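Local atomic coordinates of SCARECROW-LIKE protein 7 (Oryza sativa Japonica Group, PDB entry 5HYZ), a protein that probably acts as a GRAS-family transcription factor in rice development and abiotic stress resistance, and binds DNA in vitro. Residues A[146-151]-A[182-187]; A[221-226]-A[318-323]; A[356-361]-A[370-375]. One frame throughout, in Å; residues are numbered along the deposited sequence.

Interaction 1 of 3, residues A[146-151]-A[182-187]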
loop_
_atom_site.group_PDB
_atom_site.type_symbol
_atom_site.label_atom_id
_atom_site.label_comp_id
_atom_site.label_asym_id
_atom_site.label_seq_id
_atom_site.Cartn_x
_atom_site.Cartn_y
_atom_site.Cartn_z
ATOM N N GLY A 146 -1.881 -15.091 20.029
ATOM C CA GLY A 146 -2.508 -15.314 18.744
ATOM C C GLY A 146 -3.089 -16.704 18.554
ATOM O O GLY A 146 -2.398 -17.700 18.783
ATOM N N VAL A 147 -4.351 -16.766 18.134
ATOM C CA VAL A 147 -5.012 -18.008 17.724
ATOM C C VAL A 147 -4.960 -18.038 16.205
ATOM O O VAL A 147 -5.461 -17.095 15.523
ATOM C CB VAL A 147 -6.462 -18.049 18.208
ATOM C CG1 VAL A 147 -7.177 -19.255 17.656
ATOM C CG2 VAL A 147 -6.555 -17.972 19.750
ATOM N N PRO A 148 -4.391 -19.103 15.617
ATOM C CA PRO A 148 -4.152 -19.070 14.172
ATOM C C PRO A 148 -5.457 -19.134 13.390
ATOM O O PRO A 148 -6.388 -19.866 13.704
ATOM C CB PRO A 148 -3.329 -20.347 13.886
ATOM C CG PRO A 148 -3.574 -21.254 15.078
ATOM C CD PRO A 148 -3.788 -20.281 16.265
ATOM N N SER A 149 -5.508 -18.346 12.339
ATOM C CA SER A 149 -6.640 -18.386 11.422
ATOM C C SER A 149 -6.757 -19.725 10.682
ATOM O O SER A 149 -5.732 -20.342 10.361
ATOM C CB SER A 149 -6.477 -17.253 10.380
ATOM O OG SER A 149 -7.341 -17.503 9.290
ATOM N N PRO A 150 -7.991 -20.164 10.363
ATOM C CA PRO A 150 -8.155 -21.354 9.525
ATOM C C PRO A 150 -7.424 -21.202 8.190
ATOM O O PRO A 150 -7.065 -22.223 7.582
ATOM C CB PRO A 150 -9.676 -21.432 9.312
ATOM C CG PRO A 150 -10.241 -20.737 10.456
ATOM C CD PRO A 150 -9.286 -19.664 10.849
ATOM N N LEU A 151 -7.199 -19.974 7.728
ATOM C CA LEU A 151 -6.440 -19.756 6.479
ATOM C C LEU A 151 -5.030 -20.356 6.544
ATOM O O LEU A 151 -4.463 -20.738 5.513
ATOM C CB LEU A 151 -6.324 -18.284 6.148
ATOM C CG LEU A 151 -7.533 -17.518 5.601
ATOM C CD1 LEU A 151 -7.450 -16.050 5.926
ATOM C CD2 LEU A 151 -7.663 -17.709 4.099
ATOM N N PRO A 182 1.484 -18.192 20.711
ATOM C CA PRO A 182 0.316 -18.805 20.056
ATOM C C PRO A 182 -0.523 -19.658 20.975
ATOM O O PRO A 182 -0.019 -20.101 22.007
ATOM C CB PRO A 182 0.954 -19.711 19.023
ATOM C CG PRO A 182 2.159 -20.272 19.790
ATOM C CD PRO A 182 2.685 -19.076 20.585
ATOM N N LEU A 183 -1.777 -19.890 20.602
ATOM C CA LEU A 183 -2.616 -20.920 21.249
ATOM C C LEU A 183 -3.047 -21.856 20.147
ATOM O O LEU A 183 -3.797 -21.462 19.249
ATOM C CB LEU A 183 -3.838 -20.278 21.983
ATOM C CG LEU A 183 -3.498 -19.370 23.163
ATOM C CD1 LEU A 183 -4.778 -18.780 23.703
ATOM C CD2 LEU A 183 -2.805 -20.200 24.325
ATOM N N LEU A 184 -2.559 -23.110 20.187
ATOM C CA LEU A 184 -2.808 -24.081 19.115
ATOM C C LEU A 184 -3.966 -25.009 19.351
ATOM O O LEU A 184 -4.375 -25.685 18.402
ATOM C CB LEU A 184 -1.548 -24.950 18.894
ATOM C CG LEU A 184 -0.274 -24.121 18.676
ATOM C CD1 LEU A 184 0.963 -25.090 18.624
ATOM C CD2 LEU A 184 -0.374 -23.368 17.388
ATOM N N ARG A 185 -4.457 -25.104 20.585
ATOM C CA ARG A 185 -5.603 -25.974 20.829
ATOM C C ARG A 185 -6.834 -25.371 20.222
ATOM O O ARG A 185 -6.889 -24.155 20.043
ATOM C CB ARG A 185 -5.825 -26.232 22.313
ATOM C CG ARG A 185 -4.680 -27.145 22.883
ATOM C CD ARG A 185 -4.276 -26.650 24.262
ATOM N NE ARG A 185 -5.365 -26.756 25.104
ATOM C CZ ARG A 185 -5.712 -25.911 26.070
ATOM N NH1 ARG A 185 -5.046 -24.792 26.433
ATOM N NH2 ARG A 185 -6.769 -26.262 26.701
ATOM N N PRO A 186 -7.828 -26.223 19.877
ATOM C CA PRO A 186 -9.107 -25.687 19.350
ATOM C C PRO A 186 -9.743 -24.669 20.258
ATOM O O PRO A 186 -9.793 -24.816 21.471
ATOM C CB PRO A 186 -10.036 -26.920 19.281
ATOM C CG PRO A 186 -9.115 -28.153 19.322
ATOM C CD PRO A 186 -7.838 -27.700 20.043
ATOM N N VAL A 187 -10.310 -23.623 19.656
ATOM C CA VAL A 187 -10.844 -22.526 20.476
ATOM C C VAL A 187 -11.940 -22.994 21.390
ATOM O O VAL A 187 -12.107 -22.482 22.521
ATOM C CB VAL A 187 -11.378 -21.381 19.550
ATOM C CG1 VAL A 187 -12.015 -20.309 20.386
ATOM C CG2 VAL A 187 -10.239 -20.788 18.830
#
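Gly146 and Pro182 pair in parallel at the end of two neighbouring strands of the Rossmann-like sheet of the GRAS domain, the part of the protein present here, where a beta-alpha-beta unit (strand 141-148, helix 157-174, strand 177-182) closes and the second strand runs out into a loop. The carbonyl oxygen Gly146 O takes two partners. Leu183 N donates to it at 2.9 Å with an N-H...O angle of 154°, while Pro182 CA approaches the same oxygen at 3.2 Å in a weaker CA-H...O contact. One step on, the parallel pattern would call for an amide at residue 148. Proline has none, and Pro148 CD lies 3.2 Å from Leu183 O instead, so the regular bonding stops where the chains begin to part.

With Val147 CG1 anti to the backbone N (chi1 174°), this methyl meets Val187 CG2 at 3.6 Å, the two side chains crossing at about a right angle. The other branch, Val147 CG2, rests 4.2 Å from Leu183 CB. Farther along, Pro148 CG and Leu184 CD2 come together more loosely, at 4.5 Å.

A second shell positions these groups. Phe116 of strand 110-118 touches both Val147 and Val187, and Leu160 of helix 157-174 touches Pro148, Pro182 and Leu184, tying the strand ends to the crossover helix. The Val147 backbone also hydrogen-bonds with Asp115, the last residue of the predicted VHIID motif. Gly146 is bonded through its backbone to Val181 as well; here the strand pair ends with a last bond, a proline and then apolar contacts. After Pro148 an ST turn follows, Ser149 OG accepting from Leu151 N at 2.9 Å.

Interaction 2 of 3, residues A[221-226]-A[318-323]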
loop_
_atom_site.group_PDB
_atom_site.type_symbol
_atom_site.label_atom_id
_atom_site.label_comp_id
_atom_site.label_asym_id
_atom_site.label_seq_id
_atom_site.Cartn_x
_atom_site.Cartn_y
_atom_site.Cartn_z
ATOM N N LEU A 221 -21.050 -22.042 19.479
ATOM C CA LEU A 221 -19.617 -21.832 19.375
ATOM C C LEU A 221 -19.332 -20.324 19.353
ATOM O O LEU A 221 -18.331 -19.889 19.958
ATOM C CB LEU A 221 -19.040 -22.508 18.120
ATOM C CG LEU A 221 -19.117 -24.028 17.970
ATOM C CD1 LEU A 221 -18.709 -24.385 16.541
ATOM C CD2 LEU A 221 -18.206 -24.737 18.967
ATOM N N VAL A 222 -20.186 -19.543 18.668
ATOM C CA VAL A 222 -19.905 -18.090 18.606
ATOM C C VAL A 222 -20.224 -17.514 19.989
ATOM O O VAL A 222 -19.513 -16.668 20.517
ATOM C CB VAL A 222 -20.681 -17.328 17.420
ATOM C CG1 VAL A 222 -22.164 -17.577 17.442
ATOM C CG2 VAL A 222 -20.436 -15.799 17.499
ATOM N N ARG A 223 -21.256 -18.039 20.643
ATOM C CA ARG A 223 -21.516 -17.607 22.008
ATOM C C ARG A 223 -20.388 -17.895 22.962
ATOM O O ARG A 223 -20.067 -17.051 23.808
ATOM C CB ARG A 223 -22.784 -18.276 22.553
ATOM C CG ARG A 223 -23.006 -17.963 24.004
ATOM C CD ARG A 223 -24.437 -18.196 24.358
ATOM N NE ARG A 223 -25.336 -17.874 23.239
ATOM C CZ ARG A 223 -26.060 -16.757 23.137
ATOM N NH1 ARG A 223 -25.994 -15.811 24.095
ATOM N NH2 ARG A 223 -26.858 -16.602 22.080
ATOM N N ARG A 224 -19.796 -19.079 22.844
ATOM C CA ARG A 224 -18.785 -19.519 23.790
ATOM C C ARG A 224 -17.590 -18.601 23.622
ATOM O O ARG A 224 -17.026 -18.155 24.639
ATOM C CB ARG A 224 -18.373 -21.004 23.586
ATOM C CG ARG A 224 -17.369 -21.550 24.656
ATOM C CD ARG A 224 -17.006 -23.028 24.444
ATOM N NE ARG A 224 -16.153 -23.571 25.523
ATOM C CZ ARG A 224 -14.877 -23.205 25.745
ATOM N NH1 ARG A 224 -14.245 -22.285 24.963
ATOM N NH2 ARG A 224 -14.212 -23.766 26.763
ATOM N N VAL A 225 -17.211 -18.289 22.358
ATOM C CA VAL A 225 -16.007 -17.458 22.233
ATOM C C VAL A 225 -16.288 -15.961 22.582
ATOM O O VAL A 225 -15.403 -15.295 23.098
ATOM C CB VAL A 225 -15.345 -17.586 20.814
ATOM C CG1 VAL A 225 -15.986 -16.740 19.797
ATOM C CG2 VAL A 225 -13.864 -17.093 20.871
ATOM N N LEU A 226 -17.476 -15.439 22.305
ATOM C CA LEU A 226 -17.808 -14.046 22.740
ATOM C C LEU A 226 -17.853 -13.948 24.254
ATOM O O LEU A 226 -17.401 -12.968 24.833
ATOM C CB LEU A 226 -19.125 -13.556 22.153
ATOM C CG LEU A 226 -19.060 -13.337 20.651
ATOM C CD1 LEU A 226 -20.419 -12.889 20.087
ATOM C CD2 LEU A 226 -17.967 -12.279 20.309
HETATM N N MSE A 318 -23.749 -9.571 19.424
HETATM C CA MSE A 318 -22.838 -8.893 20.345
HETATM C C MSE A 318 -23.617 -8.375 21.568
HETATM O O MSE A 318 -23.158 -8.499 22.673
HETATM C CB MSE A 318 -22.132 -7.691 19.665
HETATM C CG MSE A 318 -21.263 -8.038 18.462
HETATM SE SE MSE A 318 -19.802 -9.327 19.002
HETATM C CE MSE A 318 -18.846 -8.095 20.128
ATOM N N GLU A 319 -24.808 -7.800 21.338
ATOM C CA GLU A 319 -25.572 -7.226 22.452
ATOM C C GLU A 319 -26.131 -8.338 23.319
ATOM O O GLU A 319 -26.242 -8.215 24.533
ATOM C CB GLU A 319 -26.697 -6.353 21.922
ATOM C CG GLU A 319 -26.040 -5.075 21.242
ATOM C CD GLU A 319 -27.032 -4.013 20.782
ATOM O OE1 GLU A 319 -28.188 -4.348 20.490
ATOM O OE2 GLU A 319 -26.586 -2.856 20.615
ATOM N N TRP A 320 -26.457 -9.413 22.672
ATOM C CA TRP A 320 -26.942 -10.603 23.410
ATOM C C TRP A 320 -25.849 -11.094 24.375
ATOM O O TRP A 320 -26.142 -11.551 25.470
ATOM C CB TRP A 320 -27.355 -11.673 22.405
ATOM C CG TRP A 320 -28.208 -12.814 23.014
ATOM C CD1 TRP A 320 -28.558 -12.955 24.325
ATOM C CD2 TRP A 320 -28.834 -13.877 22.312
ATOM N NE1 TRP A 320 -29.330 -14.085 24.493
ATOM C CE2 TRP A 320 -29.524 -14.662 23.262
ATOM C CE3 TRP A 320 -28.891 -14.242 20.954
ATOM C CZ2 TRP A 320 -30.257 -15.812 22.907
ATOM C CZ3 TRP A 320 -29.608 -15.372 20.595
ATOM C CH2 TRP A 320 -30.282 -16.153 21.573
ATOM N N CYS A 321 -24.572 -10.926 23.990
ATOM C CA CYS A 321 -23.460 -11.373 24.806
ATOM C C CYS A 321 -22.966 -10.284 25.724
ATOM O O CYS A 321 -21.961 -10.443 26.386
ATOM C CB CYS A 321 -22.329 -11.918 23.889
ATOM S SG CYS A 321 -22.850 -13.462 23.068
ATOM N N GLY A 322 -23.678 -9.165 25.778
ATOM C CA GLY A 322 -23.403 -8.191 26.806
ATOM C C GLY A 322 -22.504 -7.054 26.346
ATOM O O GLY A 322 -22.107 -6.254 27.172
ATOM N N PHE A 323 -22.166 -6.990 25.055
ATOM C CA PHE A 323 -21.346 -5.863 24.545
ATOM C C PHE A 323 -22.186 -4.681 24.120
ATOM O O PHE A 323 -23.343 -4.860 23.768
ATOM C CB PHE A 323 -20.529 -6.335 23.334
ATOM C CG PHE A 323 -19.443 -7.325 23.708
ATOM C CD1 PHE A 323 -18.259 -6.889 24.319
ATOM C CD2 PHE A 323 -19.644 -8.682 23.461
ATOM C CE1 PHE A 323 -17.221 -7.795 24.654
ATOM C CE2 PHE A 323 -18.630 -9.629 23.805
ATOM C CZ PHE A 323 -17.420 -9.166 24.425
#
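A Schellman motif ends helix 311-320, and through this helix terminus Trp320, Cys321 and Phe323 meet Arg223 and Leu226 on helix 220-231. In the motif Phe323 N bonds back to Met318 O at 3.0 Å and Gly322 N to Glu319 O at 3.0 Å, with Gly322 at positive phi. The turn brings residues on both sides of the glycine against the same helix.

At the outer margin a cation-pi pair forms. Arg223 CG is anti to the backbone N (chi1 174°), and the chain bends at chi3, which places NE. Arg223 CZ stands 4.1 Å from the centroid of the six-membered ring of Trp320, only 13° off its normal, yet the guanidinium does not lie flat on the indole: the two planes are 73° apart. The group is thus tipped on its edge, NH2 foremost, and NH2 reaches to 3.3 Å from Trp320 CE3. Both residues also touch a neighbouring molecule in the crystal, which may influence this pose.

Inward, the chemistry becomes apolar. Leu226 CD2 meets the selenium of Met318, a selenomethionine, with SE at 3.7 Å, the two side chains crossing at about a right angle, and Leu226 CB touches Cys321 SG at 3.8 Å. Leu226 also packs on Phe207 of strand 202-208, whereas Met318 and Phe323 reach Trp374, so the helix end is wedged between helix 220-231 and the C-terminal strand. Lys230, one turn beyond Leu226 on helix 220-231, hydrogen-bonds Gly322 O. The Phe323 ring presents its edge to the helix backbone, CE2 lying 3.7 Å from Leu226 O.

Interaction 3 of 3, residues A[356-361]-A[370-375]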
loop_
_atom_site.group_PDB
_atom_site.type_symbol
_atom_site.label_atom_id
_atom_site.label_comp_id
_atom_site.label_asym_id
_atom_site.label_seq_id
_atom_site.Cartn_x
_atom_site.Cartn_y
_atom_site.Cartn_z
ATOM N N PRO A 356 -25.623 0.824 14.250
ATOM C CA PRO A 356 -25.378 2.151 14.849
ATOM C C PRO A 356 -23.948 2.691 14.669
ATOM O O PRO A 356 -23.713 3.905 14.617
ATOM C CB PRO A 356 -25.630 1.913 16.332
ATOM C CG PRO A 356 -25.362 0.444 16.537
ATOM C CD PRO A 356 -25.786 -0.236 15.254
ATOM N N ALA A 357 -22.959 1.798 14.581
ATOM C CA ALA A 357 -21.611 2.338 14.572
ATOM C C ALA A 357 -20.679 1.550 13.705
ATOM O O ALA A 357 -19.455 1.542 13.973
ATOM C CB ALA A 357 -21.062 2.433 16.021
ATOM N N PHE A 358 -21.219 0.929 12.652
ATOM C CA PHE A 358 -20.386 0.170 11.696
ATOM C C PHE A 358 -19.776 1.056 10.623
ATOM O O PHE A 358 -20.455 1.972 10.161
ATOM C CB PHE A 358 -21.210 -0.885 10.947
ATOM C CG PHE A 358 -21.788 -1.938 11.851
ATOM C CD1 PHE A 358 -21.040 -3.073 12.172
ATOM C CD2 PHE A 358 -23.114 -1.828 12.344
ATOM C CE1 PHE A 358 -21.611 -4.088 12.980
ATOM C CE2 PHE A 358 -23.680 -2.845 13.174
ATOM C CZ PHE A 358 -22.941 -3.947 13.501
ATOM N N LEU A 359 -18.578 0.730 10.143
ATOM C CA LEU A 359 -18.027 1.440 8.962
ATOM C C LEU A 359 -17.755 0.382 7.952
ATOM O O LEU A 359 -17.115 -0.600 8.269
ATOM C CB LEU A 359 -16.745 2.198 9.298
ATOM C CG LEU A 359 -16.157 2.980 8.101
ATOM C CD1 LEU A 359 -17.094 4.089 7.659
ATOM C CD2 LEU A 359 -14.856 3.571 8.538
ATOM N N SER A 360 -18.216 0.532 6.715
ATOM C CA SER A 360 -18.049 -0.548 5.758
ATOM C C SER A 360 -17.371 -0.049 4.497
ATOM O O SER A 360 -17.654 1.083 4.018
ATOM C CB SER A 360 -19.438 -1.158 5.442
ATOM O OG SER A 360 -19.316 -2.284 4.611
ATOM N N LEU A 361 -16.530 -0.898 3.925
ATOM C CA LEU A 361 -15.913 -0.631 2.644
ATOM C C LEU A 361 -16.853 -1.232 1.622
ATOM O O LEU A 361 -17.243 -2.399 1.717
ATOM C CB LEU A 361 -14.527 -1.246 2.562
ATOM C CG LEU A 361 -13.822 -1.287 1.222
ATOM C CD1 LEU A 361 -13.592 0.186 0.805
ATOM C CD2 LEU A 361 -12.492 -2.055 1.305
ATOM N N THR A 370 -17.227 -4.978 6.722
ATOM C CA THR A 370 -17.663 -4.051 7.763
ATOM C C THR A 370 -16.838 -4.179 9.035
ATOM O O THR A 370 -16.575 -5.298 9.492
ATOM C CB THR A 370 -19.135 -4.338 8.034
ATOM O OG1 THR A 370 -19.800 -4.244 6.755
ATOM C CG2 THR A 370 -19.750 -3.387 9.001
ATOM N N VAL A 371 -16.482 -3.054 9.642
ATOM C CA VAL A 371 -15.672 -3.074 10.851
ATOM C C VAL A 371 -16.452 -2.354 11.932
ATOM O O VAL A 371 -17.150 -1.360 11.663
ATOM C CB VAL A 371 -14.311 -2.374 10.628
ATOM C CG1 VAL A 371 -13.527 -2.255 11.976
ATOM C CG2 VAL A 371 -13.444 -3.287 9.690
ATOM N N SER A 372 -16.373 -2.845 13.166
ATOM C CA SER A 372 -17.036 -2.196 14.302
ATOM C C SER A 372 -16.252 -2.472 15.579
ATOM O O SER A 372 -15.420 -3.392 15.622
ATOM C CB SER A 372 -18.487 -2.701 14.472
ATOM O OG SER A 372 -18.507 -4.120 14.458
ATOM N N ALA A 373 -16.498 -1.663 16.584
ATOM C CA ALA A 373 -15.828 -1.804 17.888
ATOM C C ALA A 373 -16.904 -1.945 18.987
ATOM O O ALA A 373 -17.985 -1.348 18.854
ATOM C CB ALA A 373 -14.947 -0.566 18.178
ATOM N N TRP A 374 -16.593 -2.691 20.050
ATOM C CA TRP A 374 -17.580 -3.089 21.086
ATOM C C TRP A 374 -16.897 -3.074 22.423
ATOM O O TRP A 374 -15.684 -3.274 22.480
ATOM C CB TRP A 374 -18.119 -4.522 20.807
ATOM C CG TRP A 374 -18.688 -4.593 19.431
ATOM C CD1 TRP A 374 -18.008 -4.843 18.248
ATOM C CD2 TRP A 374 -20.046 -4.367 19.082
ATOM N NE1 TRP A 374 -18.893 -4.783 17.189
ATOM C CE2 TRP A 374 -20.142 -4.479 17.672
ATOM C CE3 TRP A 374 -21.202 -4.041 19.828
ATOM C CZ2 TRP A 374 -21.349 -4.298 16.974
ATOM C CZ3 TRP A 374 -22.448 -3.848 19.092
ATOM C CH2 TRP A 374 -22.483 -3.989 17.693
ATOM N N ARG A 375 -17.634 -2.927 23.520
ATOM C CA ARG A 375 -17.014 -3.203 24.846
ATOM C C ARG A 375 -18.025 -3.708 25.907
ATOM O O ARG A 375 -19.234 -3.520 25.589
ATOM C CB ARG A 375 -16.314 -1.962 25.396
ATOM C CG ARG A 375 -17.253 -0.763 25.691
ATOM C CD ARG A 375 -16.535 0.332 26.514
ATOM N NE ARG A 375 -15.168 0.554 26.023
ATOM C CZ ARG A 375 -14.760 1.649 25.364
ATOM N NH1 ARG A 375 -15.625 2.644 25.138
ATOM N NH2 ARG A 375 -13.489 1.754 24.929
HETATM O O HOH W 1 -18.223 0.598 16.205
#
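Thr370 OG1 lies 2.9 Å from Ser360 OG across the C-terminal beta hairpin of the SAW region and is also hydrogen-bonded to Glu243. Ser360 OG has a weak hydrogen bond with Leu369 O as well. Between the strands, Leu359 and Val371 form an antiparallel hydrogen-bonded pair, Leu359 N to Val371 O at 3.0 Å and Val371 N to Leu359 O at 2.9 Å, both nearly straight.

Phe358 CD1 touches Thr370 CG2 at 3.4 Å, and Phe358 CZ meets Trp374 CZ2 at 3.8 Å in an offset edge-to-face pair, with the indole edge turned to the phenyl face and the planes 64° apart. Ser372 OG, tucked between the backbone N and the carbonyl carbon (chi1 50°), accepts from Trp374 NE1 at 2.8 Å. Where the strands separate, a water accepts from Ala373 N at 2.9 Å and lies 2.7 Å from Ala357 O.

In this buried hairpin Glu243 holds Thr370 OG1, Ser372 OG takes up the indole N-H, and the Leu359 and Val371 backbones satisfy each other, which implies that polar groups are matched locally beside the apolar Phe358-Trp374 contact.

In the fold
Interactions 1 and 3 reach the same sheet, but from distant strands, with nearest atoms about 15 Å apart. Interaction 2 lies between them and touches both: Val187 CG1 packs on Val225 CG2 at 3.7 Å, and Met318 CE on Trp374 CG at 3.6 Å. Chemistry follows place. Interaction 3 is buried and combines regular strand bonding with matched hydroxyls; interaction 1, partly buried at a strand end, has one hydrogen bond between its two segments and otherwise relies on apolar contacts; interaction 2, also partly buried, has no direct hydrogen bond between its segments and grades from a surface cation-pi pair to apolar contacts of Leu226 with Cys321, selenomethionine Met318 and Phe323.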